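Side-chain contacts in epidermin leader peptide processing serine protease EpiP (Staphylococcus aureus subsp. aureus, PDB 3QFH), which probably cleaves the leader peptide from the precursor of the lantibiotic epidermin, acting as a subtilisin-like serine endopeptidase: residues Q102-K107 with T386-G391; G189-V194 with N366-A371; D258-A263 with A308-V313; D147-V152 with A224-Q229. All blocks are in the same frame, centred on the assembly; numbering follows the deposited sequence.

Interaction 1: Q102-K107 with T386-G391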
loop_
_atom_site.group_PDB
_atom_site.type_symbol
_atom_site.label_atom_id
_atom_site.label_comp_id
_atom_site.label_asym_id
_atom_site.label_seq_id
_atom_site.Cartn_x
_atom_site.Cartn_y
_atom_site.Cartn_z
ATOM N N GLN A 102 6.984 21.855 -3.551
ATOM C CA GLN A 102 6.547 20.668 -2.811
ATOM C C GLN A 102 6.370 21.023 -1.345
ATOM O O GLN A 102 7.195 20.688 -0.518
ATOM C CB GLN A 102 7.584 19.549 -2.932
ATOM C CG GLN A 102 7.881 19.110 -4.351
ATOM C CD GLN A 102 8.861 17.986 -4.369
ATOM O OE1 GLN A 102 9.996 18.171 -4.794
ATOM N NE2 GLN A 102 8.443 16.801 -3.873
ATOM N N TRP A 103 5.292 21.722 -1.016
ATOM C CA TRP A 103 5.076 22.127 0.367
ATOM C C TRP A 103 5.091 20.949 1.331
ATOM O O TRP A 103 5.558 21.078 2.451
ATOM C CB TRP A 103 3.768 22.895 0.533
ATOM C CG TRP A 103 2.541 22.149 0.108
ATOM C CD1 TRP A 103 1.899 22.252 -1.093
ATOM C CD2 TRP A 103 1.781 21.222 0.890
ATOM N NE1 TRP A 103 0.809 21.420 -1.116
ATOM C CE2 TRP A 103 0.717 20.775 0.089
ATOM C CE3 TRP A 103 1.903 20.713 2.192
ATOM C CZ2 TRP A 103 -0.227 19.852 0.548
ATOM C CZ3 TRP A 103 0.971 19.796 2.643
ATOM C CH2 TRP A 103 -0.077 19.369 1.824
ATOM N N ASP A 104 4.545 19.824 0.893
ATOM C CA ASP A 104 4.444 18.634 1.702
ATOM C C ASP A 104 5.821 18.032 2.043
ATOM O O ASP A 104 6.036 17.566 3.155
ATOM C CB ASP A 104 3.573 17.598 0.967
ATOM C CG ASP A 104 4.118 17.248 -0.425
ATOM O OD1 ASP A 104 4.419 18.190 -1.221
ATOM O OD2 ASP A 104 4.223 16.038 -0.723
ATOM N N MET A 105 6.745 18.087 1.083
ATOM C CA MET A 105 8.083 17.544 1.227
ATOM C C MET A 105 8.905 18.523 2.071
ATOM O O MET A 105 9.715 18.123 2.918
ATOM C CB MET A 105 8.688 17.308 -0.177
ATOM C CG MET A 105 9.747 16.224 -0.250
ATOM S SD MET A 105 9.119 14.598 0.324
ATOM C CE MET A 105 8.027 14.047 -0.974
ATOM N N ASN A 106 8.674 19.819 1.883
ATOM C CA ASN A 106 9.350 20.804 2.710
ATOM C C ASN A 106 8.957 20.701 4.181
ATOM O O ASN A 106 9.806 20.828 5.065
ATOM C CB ASN A 106 9.116 22.235 2.205
ATOM C CG ASN A 106 10.033 22.580 1.058
ATOM O OD1 ASN A 106 11.015 23.276 1.257
ATOM N ND2 ASN A 106 9.782 22.011 -0.121
ATOM N N LYS A 107 7.676 20.448 4.422
ATOM C CA LYS A 107 7.132 20.359 5.762
ATOM C C LYS A 107 7.825 19.269 6.598
ATOM O O LYS A 107 8.142 19.476 7.756
ATOM C CB LYS A 107 5.628 20.049 5.676
ATOM C CG LYS A 107 4.872 20.205 6.956
ATOM C CD LYS A 107 4.828 21.671 7.370
ATOM C CE LYS A 107 4.127 21.875 8.709
ATOM N NZ LYS A 107 4.946 21.396 9.865
ATOM N N THR A 386 1.417 7.820 2.592
ATOM C CA THR A 386 2.015 6.550 2.936
ATOM C C THR A 386 3.430 6.355 2.392
ATOM O O THR A 386 4.305 5.893 3.122
ATOM C CB THR A 386 1.060 5.389 2.490
ATOM O OG1 THR A 386 -0.215 5.584 3.100
ATOM C CG2 THR A 386 1.579 4.054 2.897
ATOM N N PRO A 387 3.672 6.711 1.112
ATOM C CA PRO A 387 5.041 6.551 0.598
ATOM C C PRO A 387 6.068 7.398 1.311
ATOM O O PRO A 387 7.263 7.029 1.310
ATOM C CB PRO A 387 4.928 6.966 -0.883
ATOM C CG PRO A 387 3.605 7.668 -0.986
ATOM C CD PRO A 387 2.731 7.015 0.027
ATOM N N LYS A 388 5.625 8.510 1.913
ATOM C CA LYS A 388 6.519 9.377 2.694
ATOM C C LYS A 388 7.047 8.644 3.934
ATOM O O LYS A 388 8.244 8.738 4.285
ATOM C CB LYS A 388 5.801 10.679 3.092
ATOM C CG LYS A 388 5.453 11.600 1.920
ATOM C CD LYS A 388 4.876 12.925 2.434
ATOM C CE LYS A 388 4.578 13.897 1.298
ATOM N NZ LYS A 388 3.528 13.365 0.410
ATOM N N VAL A 389 6.150 7.894 4.576
ATOM C CA VAL A 389 6.485 7.088 5.730
ATOM C C VAL A 389 7.343 5.906 5.301
ATOM O O VAL A 389 8.322 5.576 5.987
ATOM C CB VAL A 389 5.234 6.612 6.488
ATOM C CG1 VAL A 389 5.596 5.615 7.598
ATOM C CG2 VAL A 389 4.456 7.820 7.053
ATOM N N SER A 390 7.002 5.258 4.182
ATOM C CA SER A 390 7.827 4.130 3.704
ATOM C C SER A 390 9.253 4.611 3.428
ATOM O O SER A 390 10.243 3.964 3.814
ATOM C CB SER A 390 7.264 3.489 2.429
ATOM O OG SER A 390 6.008 2.868 2.652
ATOM N N GLY A 391 9.366 5.718 2.714
ATOM C CA GLY A 391 10.681 6.296 2.428
ATOM C C GLY A 391 11.473 6.610 3.685
ATOM O O GLY A 391 12.673 6.332 3.755
#

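Interaction 2: G189-V194 with N366-A371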
loop_
_atom_site.group_PDB
_atom_site.type_symbol
_atom_site.label_atom_id
_atom_site.label_comp_id
_atom_site.label_asym_id
_atom_site.label_seq_id
_atom_site.Cartn_x
_atom_site.Cartn_y
_atom_site.Cartn_z
ATOM N N GLY A 189 15.073 14.274 -9.271
ATOM C CA GLY A 189 15.287 15.077 -10.494
ATOM C C GLY A 189 14.740 16.478 -10.235
ATOM O O GLY A 189 15.234 17.164 -9.348
ATOM N N LYS A 190 13.703 16.890 -10.977
ATOM C CA LYS A 190 13.081 18.190 -10.750
ATOM C C LYS A 190 12.311 18.088 -9.445
ATOM O O LYS A 190 12.383 18.981 -8.607
ATOM C CB LYS A 190 12.194 18.597 -11.926
ATOM C CG LYS A 190 13.008 18.791 -13.220
ATOM C CD LYS A 190 12.162 18.959 -14.479
ATOM C CE LYS A 190 11.573 20.353 -14.607
ATOM N NZ LYS A 190 10.546 20.633 -13.593
ATOM N N LEU A 191 11.607 16.971 -9.268
ATOM C CA LEU A 191 10.902 16.674 -8.034
ATOM C C LEU A 191 11.820 15.791 -7.147
ATOM O O LEU A 191 12.599 14.977 -7.667
ATOM C CB LEU A 191 9.639 15.888 -8.345
ATOM C CG LEU A 191 8.576 15.889 -7.270
ATOM C CD1 LEU A 191 7.760 17.181 -7.456
ATOM C CD2 LEU A 191 7.661 14.666 -7.377
ATOM N N ILE A 192 11.721 15.950 -5.826
ATOM C CA ILE A 192 12.507 15.138 -4.882
ATOM C C ILE A 192 11.592 14.343 -3.930
ATOM O O ILE A 192 10.719 14.905 -3.300
ATOM C CB ILE A 192 13.412 16.009 -3.992
ATOM C CG1 ILE A 192 14.196 17.035 -4.831
ATOM C CG2 ILE A 192 14.315 15.121 -3.167
ATOM C CD1 ILE A 192 15.089 16.442 -5.842
ATOM N N GLY A 193 11.795 13.038 -3.848
ATOM C CA GLY A 193 11.035 12.197 -2.916
ATOM C C GLY A 193 11.665 12.190 -1.534
ATOM O O GLY A 193 12.645 12.901 -1.275
ATOM N N VAL A 194 11.129 11.367 -0.642
ATOM C CA VAL A 194 11.638 11.311 0.729
ATOM C C VAL A 194 12.988 10.637 0.778
ATOM O O VAL A 194 13.852 11.065 1.520
ATOM C CB VAL A 194 10.626 10.583 1.692
ATOM C CG1 VAL A 194 11.207 10.435 3.125
ATOM C CG2 VAL A 194 9.321 11.345 1.719
ATOM N N ASN A 366 -2.924 20.495 -2.561
ATOM C CA ASN A 366 -2.668 19.199 -3.195
ATOM C C ASN A 366 -1.175 18.932 -3.273
ATOM O O ASN A 366 -0.358 19.841 -3.135
ATOM C CB ASN A 366 -3.331 19.062 -4.571
ATOM C CG ASN A 366 -4.864 18.870 -4.492
ATOM O OD1 ASN A 366 -5.469 18.854 -3.409
ATOM N ND2 ASN A 366 -5.480 18.688 -5.644
ATOM N N ILE A 367 -0.850 17.674 -3.524
ATOM C CA ILE A 367 0.507 17.179 -3.579
ATOM C C ILE A 367 1.036 17.097 -5.014
ATOM O O ILE A 367 0.461 16.412 -5.864
ATOM C CB ILE A 367 0.559 15.744 -3.017
ATOM C CG1 ILE A 367 -0.104 15.648 -1.615
ATOM C CG2 ILE A 367 1.995 15.214 -3.037
ATOM C CD1 ILE A 367 0.572 16.394 -0.524
ATOM N N LEU A 368 2.158 17.758 -5.254
ATOM C CA LEU A 368 2.788 17.738 -6.541
ATOM C C LEU A 368 3.585 16.444 -6.629
ATOM O O LEU A 368 4.406 16.161 -5.762
ATOM C CB LEU A 368 3.697 18.971 -6.688
ATOM C CG LEU A 368 4.522 19.090 -7.974
ATOM C CD1 LEU A 368 3.645 19.097 -9.237
ATOM C CD2 LEU A 368 5.372 20.329 -7.909
ATOM N N THR A 369 3.319 15.625 -7.637
ATOM C CA THR A 369 4.084 14.391 -7.775
ATOM C C THR A 369 4.311 14.068 -9.234
ATOM O O THR A 369 3.798 14.759 -10.121
ATOM C CB THR A 369 3.389 13.201 -7.022
ATOM O OG1 THR A 369 4.304 12.095 -6.893
ATOM C CG2 THR A 369 2.096 12.769 -7.704
ATOM N N THR A 370 5.117 13.037 -9.467
ATOM C CA THR A 370 5.410 12.551 -10.794
ATOM C C THR A 370 4.190 11.894 -11.429
ATOM O O THR A 370 3.492 11.094 -10.784
ATOM C CB THR A 370 6.530 11.492 -10.738
ATOM O OG1 THR A 370 6.187 10.493 -9.762
ATOM C CG2 THR A 370 7.839 12.136 -10.363
ATOM N N ALA A 371 3.967 12.213 -12.702
ATOM C CA ALA A 371 2.851 11.687 -13.469
ATOM C C ALA A 371 3.293 10.682 -14.532
ATOM O O ALA A 371 4.459 10.639 -14.975
ATOM C CB ALA A 371 2.039 12.845 -14.094
#

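Interaction 3: D258-A263 with A308-V313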
loop_
_atom_site.group_PDB
_atom_site.type_symbol
_atom_site.label_atom_id
_atom_site.label_comp_id
_atom_site.label_asym_id
_atom_site.label_seq_id
_atom_site.Cartn_x
_atom_site.Cartn_y
_atom_site.Cartn_z
ATOM N N ASP A 258 -7.569 -13.966 5.191
ATOM C CA ASP A 258 -6.489 -14.819 5.668
ATOM C C ASP A 258 -5.256 -14.698 4.806
ATOM O O ASP A 258 -4.159 -14.650 5.326
ATOM C CB ASP A 258 -6.922 -16.289 5.677
ATOM C CG ASP A 258 -7.960 -16.592 6.754
ATOM O OD1 ASP A 258 -8.154 -15.746 7.654
ATOM O OD2 ASP A 258 -8.569 -17.684 6.704
ATOM N N ALA A 259 -5.438 -14.681 3.491
ATOM C CA ALA A 259 -4.306 -14.600 2.569
ATOM C C ALA A 259 -3.523 -13.318 2.817
ATOM O O ALA A 259 -2.288 -13.343 2.929
ATOM C CB ALA A 259 -4.776 -14.650 1.125
ATOM N N LEU A 260 -4.257 -12.216 2.923
ATOM C CA LEU A 260 -3.663 -10.897 3.155
ATOM C C LEU A 260 -2.956 -10.780 4.521
ATOM O O LEU A 260 -1.822 -10.296 4.585
ATOM C CB LEU A 260 -4.718 -9.799 2.984
ATOM C CG LEU A 260 -4.190 -8.366 2.968
ATOM C CD1 LEU A 260 -3.014 -8.211 1.963
ATOM C CD2 LEU A 260 -5.314 -7.402 2.638
ATOM N N GLN A 261 -3.610 -11.210 5.601
ATOM C CA GLN A 261 -2.982 -11.159 6.923
ATOM C C GLN A 261 -1.788 -12.109 6.961
ATOM O O GLN A 261 -0.770 -11.788 7.551
ATOM C CB GLN A 261 -3.960 -11.527 8.048
ATOM C CG GLN A 261 -3.329 -11.481 9.440
ATOM C CD GLN A 261 -2.897 -10.082 9.829
ATOM O OE1 GLN A 261 -3.695 -9.301 10.333
ATOM N NE2 GLN A 261 -1.629 -9.755 9.586
ATOM N N LYS A 262 -1.906 -13.275 6.324
ATOM C CA LYS A 262 -0.777 -14.226 6.300
ATOM C C LYS A 262 0.390 -13.686 5.473
ATOM O O LYS A 262 1.535 -13.898 5.822
ATOM C CB LYS A 262 -1.208 -15.621 5.823
ATOM C CG LYS A 262 -2.075 -16.352 6.840
ATOM C CD LYS A 262 -2.759 -17.608 6.271
ATOM C CE LYS A 262 -1.780 -18.715 5.897
ATOM N NZ LYS A 262 -2.485 -19.954 5.392
ATOM N N ALA A 263 0.098 -12.966 4.399
ATOM C CA ALA A 263 1.156 -12.361 3.580
ATOM C C ALA A 263 1.953 -11.354 4.437
ATOM O O ALA A 263 3.179 -11.368 4.455
ATOM C CB ALA A 263 0.552 -11.660 2.361
ATOM N N ALA A 308 -5.126 -1.888 6.252
ATOM C CA ALA A 308 -4.865 -0.830 7.240
ATOM C C ALA A 308 -5.171 -1.212 8.684
ATOM O O ALA A 308 -4.470 -0.765 9.587
ATOM C CB ALA A 308 -5.617 0.467 6.874
ATOM N N SER A 309 -6.213 -2.007 8.906
ATOM C CA SER A 309 -6.604 -2.382 10.267
ATOM C C SER A 309 -6.057 -3.745 10.680
ATOM O O SER A 309 -6.409 -4.243 11.722
ATOM C CB SER A 309 -8.135 -2.416 10.387
ATOM O OG SER A 309 -8.671 -3.419 9.525
ATOM N N MET A 310 -5.204 -4.346 9.864
ATOM C CA MET A 310 -4.676 -5.674 10.184
ATOM C C MET A 310 -3.487 -5.639 11.137
ATOM O O MET A 310 -2.919 -4.597 11.400
ATOM C CB MET A 310 -4.307 -6.422 8.905
ATOM C CG MET A 310 -5.510 -7.048 8.175
ATOM S SD MET A 310 -4.974 -7.821 6.632
ATOM C CE MET A 310 -6.420 -8.793 6.178
ATOM N N ASP A 311 -3.118 -6.800 11.658
ATOM C CA ASP A 311 -1.985 -6.878 12.559
ATOM C C ASP A 311 -0.680 -6.721 11.788
ATOM O O ASP A 311 -0.573 -7.138 10.622
ATOM C CB ASP A 311 -1.981 -8.227 13.285
ATOM C CG ASP A 311 -3.246 -8.455 14.107
ATOM O OD1 ASP A 311 -3.825 -7.464 14.626
ATOM O OD2 ASP A 311 -3.651 -9.629 14.236
ATOM N N ASN A 312 0.296 -6.110 12.455
ATOM C CA ASN A 312 1.634 -5.929 11.928
ATOM C C ASN A 312 1.778 -5.020 10.699
ATOM O O ASN A 312 2.568 -5.271 9.808
ATOM C CB ASN A 312 2.251 -7.291 11.679
ATOM C CG ASN A 312 2.355 -8.101 12.951
ATOM O OD1 ASN A 312 2.869 -7.613 13.937
ATOM N ND2 ASN A 312 1.875 -9.345 12.924
ATOM N N VAL A 313 0.993 -3.962 10.664
ATOM C CA VAL A 313 1.092 -2.979 9.593
ATOM C C VAL A 313 1.265 -1.612 10.232
ATOM O O VAL A 313 0.744 -1.350 11.313
ATOM C CB VAL A 313 -0.168 -2.946 8.708
ATOM C CG1 VAL A 313 -0.468 -4.333 8.126
ATOM C CG2 VAL A 313 -1.348 -2.451 9.492
#

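Interaction 4: D147-V152 with A224-Q229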
loop_
_atom_site.group_PDB
_atom_site.type_symbol
_atom_site.label_atom_id
_atom_site.label_comp_id
_atom_site.label_asym_id
_atom_site.label_seq_id
_atom_site.Cartn_x
_atom_site.Cartn_y
_atom_site.Cartn_z
ATOM N N ASP A 147 14.382 -5.494 -10.765
ATOM C CA ASP A 147 13.811 -6.642 -10.062
ATOM C C ASP A 147 12.299 -6.452 -9.901
ATOM O O ASP A 147 11.614 -7.296 -9.339
ATOM C CB ASP A 147 14.482 -6.828 -8.698
ATOM C CG ASP A 147 15.944 -7.215 -8.822
ATOM O OD1 ASP A 147 16.324 -7.789 -9.874
ATOM O OD2 ASP A 147 16.720 -6.958 -7.872
ATOM N N SER A 148 11.778 -5.338 -10.397
ATOM C CA SER A 148 10.351 -5.074 -10.324
ATOM C C SER A 148 9.591 -6.192 -11.047
ATOM O O SER A 148 10.051 -6.696 -12.074
ATOM C CB SER A 148 10.048 -3.713 -10.932
ATOM O OG SER A 148 10.599 -2.673 -10.137
ATOM N N LYS A 149 8.447 -6.598 -10.508
ATOM C CA LYS A 149 7.697 -7.693 -11.108
ATOM C C LYS A 149 6.206 -7.439 -11.293
ATOM O O LYS A 149 5.593 -6.650 -10.580
ATOM C CB LYS A 149 7.894 -8.952 -10.274
ATOM C CG LYS A 149 9.352 -9.369 -10.165
ATOM C CD LYS A 149 9.529 -10.561 -9.254
ATOM C CE LYS A 149 11.021 -10.956 -9.116
ATOM N NZ LYS A 149 11.904 -9.889 -8.515
ATOM N N ASN A 150 5.639 -8.128 -12.278
ATOM C CA ASN A 150 4.214 -8.067 -12.571
ATOM C C ASN A 150 3.504 -9.253 -11.941
ATOM O O ASN A 150 3.857 -10.373 -12.228
ATOM C CB ASN A 150 3.994 -8.143 -14.082
ATOM C CG ASN A 150 2.520 -8.159 -14.469
ATOM O OD1 ASN A 150 1.671 -7.648 -13.756
ATOM N ND2 ASN A 150 2.228 -8.725 -15.621
ATOM N N LEU A 151 2.485 -9.004 -11.125
ATOM C CA LEU A 151 1.700 -10.091 -10.500
ATOM C C LEU A 151 0.327 -10.276 -11.167
ATOM O O LEU A 151 -0.446 -11.155 -10.772
ATOM C CB LEU A 151 1.540 -9.858 -8.984
ATOM C CG LEU A 151 2.765 -10.198 -8.120
ATOM C CD1 LEU A 151 3.072 -11.698 -8.168
ATOM C CD2 LEU A 151 4.011 -9.391 -8.523
ATOM N N VAL A 152 0.016 -9.441 -12.161
ATOM C CA VAL A 152 -1.252 -9.551 -12.877
ATOM C C VAL A 152 -1.152 -10.788 -13.783
ATOM O O VAL A 152 -0.202 -10.918 -14.566
ATOM C CB VAL A 152 -1.557 -8.295 -13.698
ATOM C CG1 VAL A 152 -2.876 -8.453 -14.441
ATOM C CG2 VAL A 152 -1.572 -7.054 -12.795
ATOM N N ALA A 224 8.816 -9.450 -0.121
ATOM C CA ALA A 224 9.530 -9.947 1.040
ATOM C C ALA A 224 10.592 -10.956 0.618
ATOM O O ALA A 224 11.695 -10.965 1.172
ATOM C CB ALA A 224 8.566 -10.560 2.049
ATOM N N ASN A 225 10.279 -11.811 -0.354
ATOM C CA ASN A 225 11.282 -12.777 -0.836
ATOM C C ASN A 225 12.424 -12.103 -1.580
ATOM O O ASN A 225 13.542 -12.612 -1.589
ATOM C CB ASN A 225 10.663 -13.864 -1.731
ATOM C CG ASN A 225 9.868 -14.900 -0.940
ATOM O OD1 ASN A 225 10.003 -15.008 0.283
ATOM N ND2 ASN A 225 9.033 -15.663 -1.640
ATOM N N ASP A 226 12.126 -10.989 -2.237
ATOM C CA ASP A 226 13.130 -10.223 -2.981
ATOM C C ASP A 226 14.029 -9.357 -2.072
ATOM O O ASP A 226 14.910 -8.671 -2.564
ATOM C CB ASP A 226 12.465 -9.340 -4.052
ATOM C CG ASP A 226 11.920 -10.140 -5.250
ATOM O OD1 ASP A 226 12.191 -11.353 -5.359
ATOM O OD2 ASP A 226 11.225 -9.526 -6.104
ATOM N N GLY A 227 13.792 -9.373 -0.763
ATOM C CA GLY A 227 14.634 -8.641 0.176
ATOM C C GLY A 227 14.323 -7.167 0.360
ATOM O O GLY A 227 15.159 -6.422 0.866
ATOM N N ASN A 228 13.130 -6.744 -0.049
ATOM C CA ASN A 228 12.684 -5.366 0.160
ATOM C C ASN A 228 12.255 -5.250 1.598
ATOM O O ASN A 228 11.239 -5.817 1.985
ATOM C CB ASN A 228 11.484 -5.046 -0.718
ATOM C CG ASN A 228 11.801 -5.115 -2.170
ATOM O OD1 ASN A 228 12.454 -4.230 -2.714
ATOM N ND2 ASN A 228 11.305 -6.151 -2.832
ATOM N N GLN A 229 12.992 -4.510 2.400
ATOM C CA GLN A 229 12.647 -4.408 3.810
ATOM C C GLN A 229 11.505 -3.463 4.123
ATOM O O GLN A 229 10.992 -3.493 5.230
ATOM C CB GLN A 229 13.877 -4.081 4.668
ATOM C CG GLN A 229 14.774 -5.291 4.905
ATOM C CD GLN A 229 15.707 -5.079 6.074
ATOM O OE1 GLN A 229 16.599 -4.245 6.020
ATOM N NE2 GLN A 229 15.487 -5.826 7.147
#

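Interaction 1: Q102-K107 with T386-G391
The charged part of this contact is one salt bridge between helices, D104 OD2 to K388 NZ at 3.0 Å. The lysine comes in almost perpendicular to the aspartate, and its last methylene lies just as near, with K388 CE also 3.0 Å from D104 OD2. K388 runs extended as far as CE and then bends (chi4 64°), which swings the ammonium to one side of the chain. There Q184 OE1 and the backbone oxygens of L384 and P341 accept hydrogen bonds from it, Q184 being the strongest partner, while D104 adds the charge.

Apolar contact is thinner. M105, bent at chi2 and chi3, brings its terminal methyl against the last carbon of the lysine, M105 CE to K388 CE 4.1 Å.

Within the shorter helix, the polar work is N-terminal. Q102 is the N-cap, and its carbonyl oxygen accepts both the backbone N and the side chain of N106; N106 ND2 reaches Q102 O at 2.9 Å, nearly straight at 169° but from above the carbonyl plane.

The lysine thus pins helix 103-108 to the long helix 382-400, which in subtilases carries the catalytic serine near its start. Helix 177-186 touches both partners through Q184, strand 338-341 adds P341 and A340, and strand 273-277 packs against T386, V389 and S390.

Interaction 2: G189-V194 with N366-A371
L191 pushes its two methyls against strand 367-370, each finding a different part of it. Its CG lies anti to the backbone N (chi1 -161°), which carries the fork away from the loop and across to the strand. CD2 lands on the strand's main chain, with L191 CD2 to T369 CA at 3.6 Å and L191 CD2 to T370 N at 3.7 Å. The other branch rests mainly on the side chain of L368, L191 CD1 to L368 CG at 3.8 Å, the two leucines meeting at a slant.

The strand is one arm of a β-hairpin with strand 376-379, to which I367 and T369 are hydrogen-bonded, and after strand 376-379 the chain enters helix 382-400. The loop of L191 leads from helix 177-186 to strand 200-204 and is held by D139, whose carboxylate takes the backbone N of K190 and of L191.

T370 turns its hydroxyl between its own backbone N and carbonyl carbon (chi1 51°), leaving CG2 to face the leucine, T370 CG2 to L191 CD2 3.9 Å; the hydroxyl is bonded to T179 O. T369 points its side chain away from the loop, and its OG1 is engaged by M180 O and Q184 NE2.

Interaction 3: D258-A263 with A308-V313
Q261 clamps the backbone of D311 with both ends of its amide. The D311 N-H goes to Q261 OE1 at 2.9 Å, lying in the carbonyl plane on a lone pair, though the bond is bent to 147°. Q261 NE2 returns a straighter one (169°) to D311 O at 3.0 Å, tilted from the plane of that carbonyl. Two bonds of opposite sense fix the rotation of the amide, and the bend at chi2 (65°) turns it to face the loop.

The close-packed half is next to the clamp, with M310 CB 3.3 Å from Q261 OE1. M310 stretches out beyond CG and runs alongside Q261, pointing the other way, its sulfur and methyl reaching L260: M310 SD to L260 CG and M310 CE to L260 CB are both 3.8 Å. Y257 and I264 of the same helix also touch M310, so the thioether is well buried.

Toward solvent the fit is looser. The D311 side chain merely brushes the amide, its CB 3.6 Å from Q261 OE1, while exposed N312 links to the helix through N265.

Helix 254-269 is thereby tied to the loop that leads from strand 302-306 into strand 314-319, the latter in the parallel sheet; L260 also meets V306 and P307, and L260 and A259 pack on helix 213-225.

Interaction 4: D147-V152 with A224-Q229
K149 and D226 reach toward each other head-on and meet in a salt bridge at the end of helix 213-225. Following the second segment in order, N225 closes the helix and directs its OD1 to the hydroxyl of Y266.

D226 comes next and makes the contact. K149 is extended up to its last bond, where chi4 (62°) tips the amine toward the carboxylate; K149 NZ then lies 2.5 Å from D226 OD2, a length too short to be trusted exactly, and meets it from above the carboxylate plane. The same amine gives a second bond to its own segment, just ahead of the strand, K149 NZ to D147 O at 2.7 Å, in the carbonyl plane on a lone pair. D226 is shared as well: OD2 is bonded to the hydroxyl of Y203, and OD1 to Q222 NE2 one turn back in the helix. Both grips probably steady the carboxylate in front of the lysine. The other acid nearby, D147, stays clear, D147 OD2 being 6.3 Å from D226 OD2.

G227 takes a positive phi (83°) and ends the helix in a Schellman motif, with G227 N to A224 O at 3.3 Å. N228 then ties back to the helix through ND2 and A223 O, and Q229 is hydrogen-bonded to I273 as the chain turns into strand 230-233.

In the first segment, strand 149-150 is the edge of the parallel sheet, bonded to strand 200-204 at M202 and R204; just beyond it, L151 packs against K218 and A219 of helix 213-225.

From the N terminus, interaction 1 opens first at 102-107 and closes last at 386-391, so the other three lie within its span. Interaction 4 opens next, at 147-152; interaction 2 opens at 189-194 before interaction 4 closes at 224-229, and these two therefore cross. Interaction 3 begins and ends between the two segments of interaction 2, after interaction 4 has closed. Interactions 1 and 2 are in contact, through W103 NE1 with N366 O and Q102 OE1 with I192 N, joining helix 103-108 and its N-cap to the start of the hairpin and to the loop after helix 177-186. Interactions 3 and 4 instead fasten helices 254-269 and 213-225 to chain at the parallel sheet, their centres about 18 Å apart.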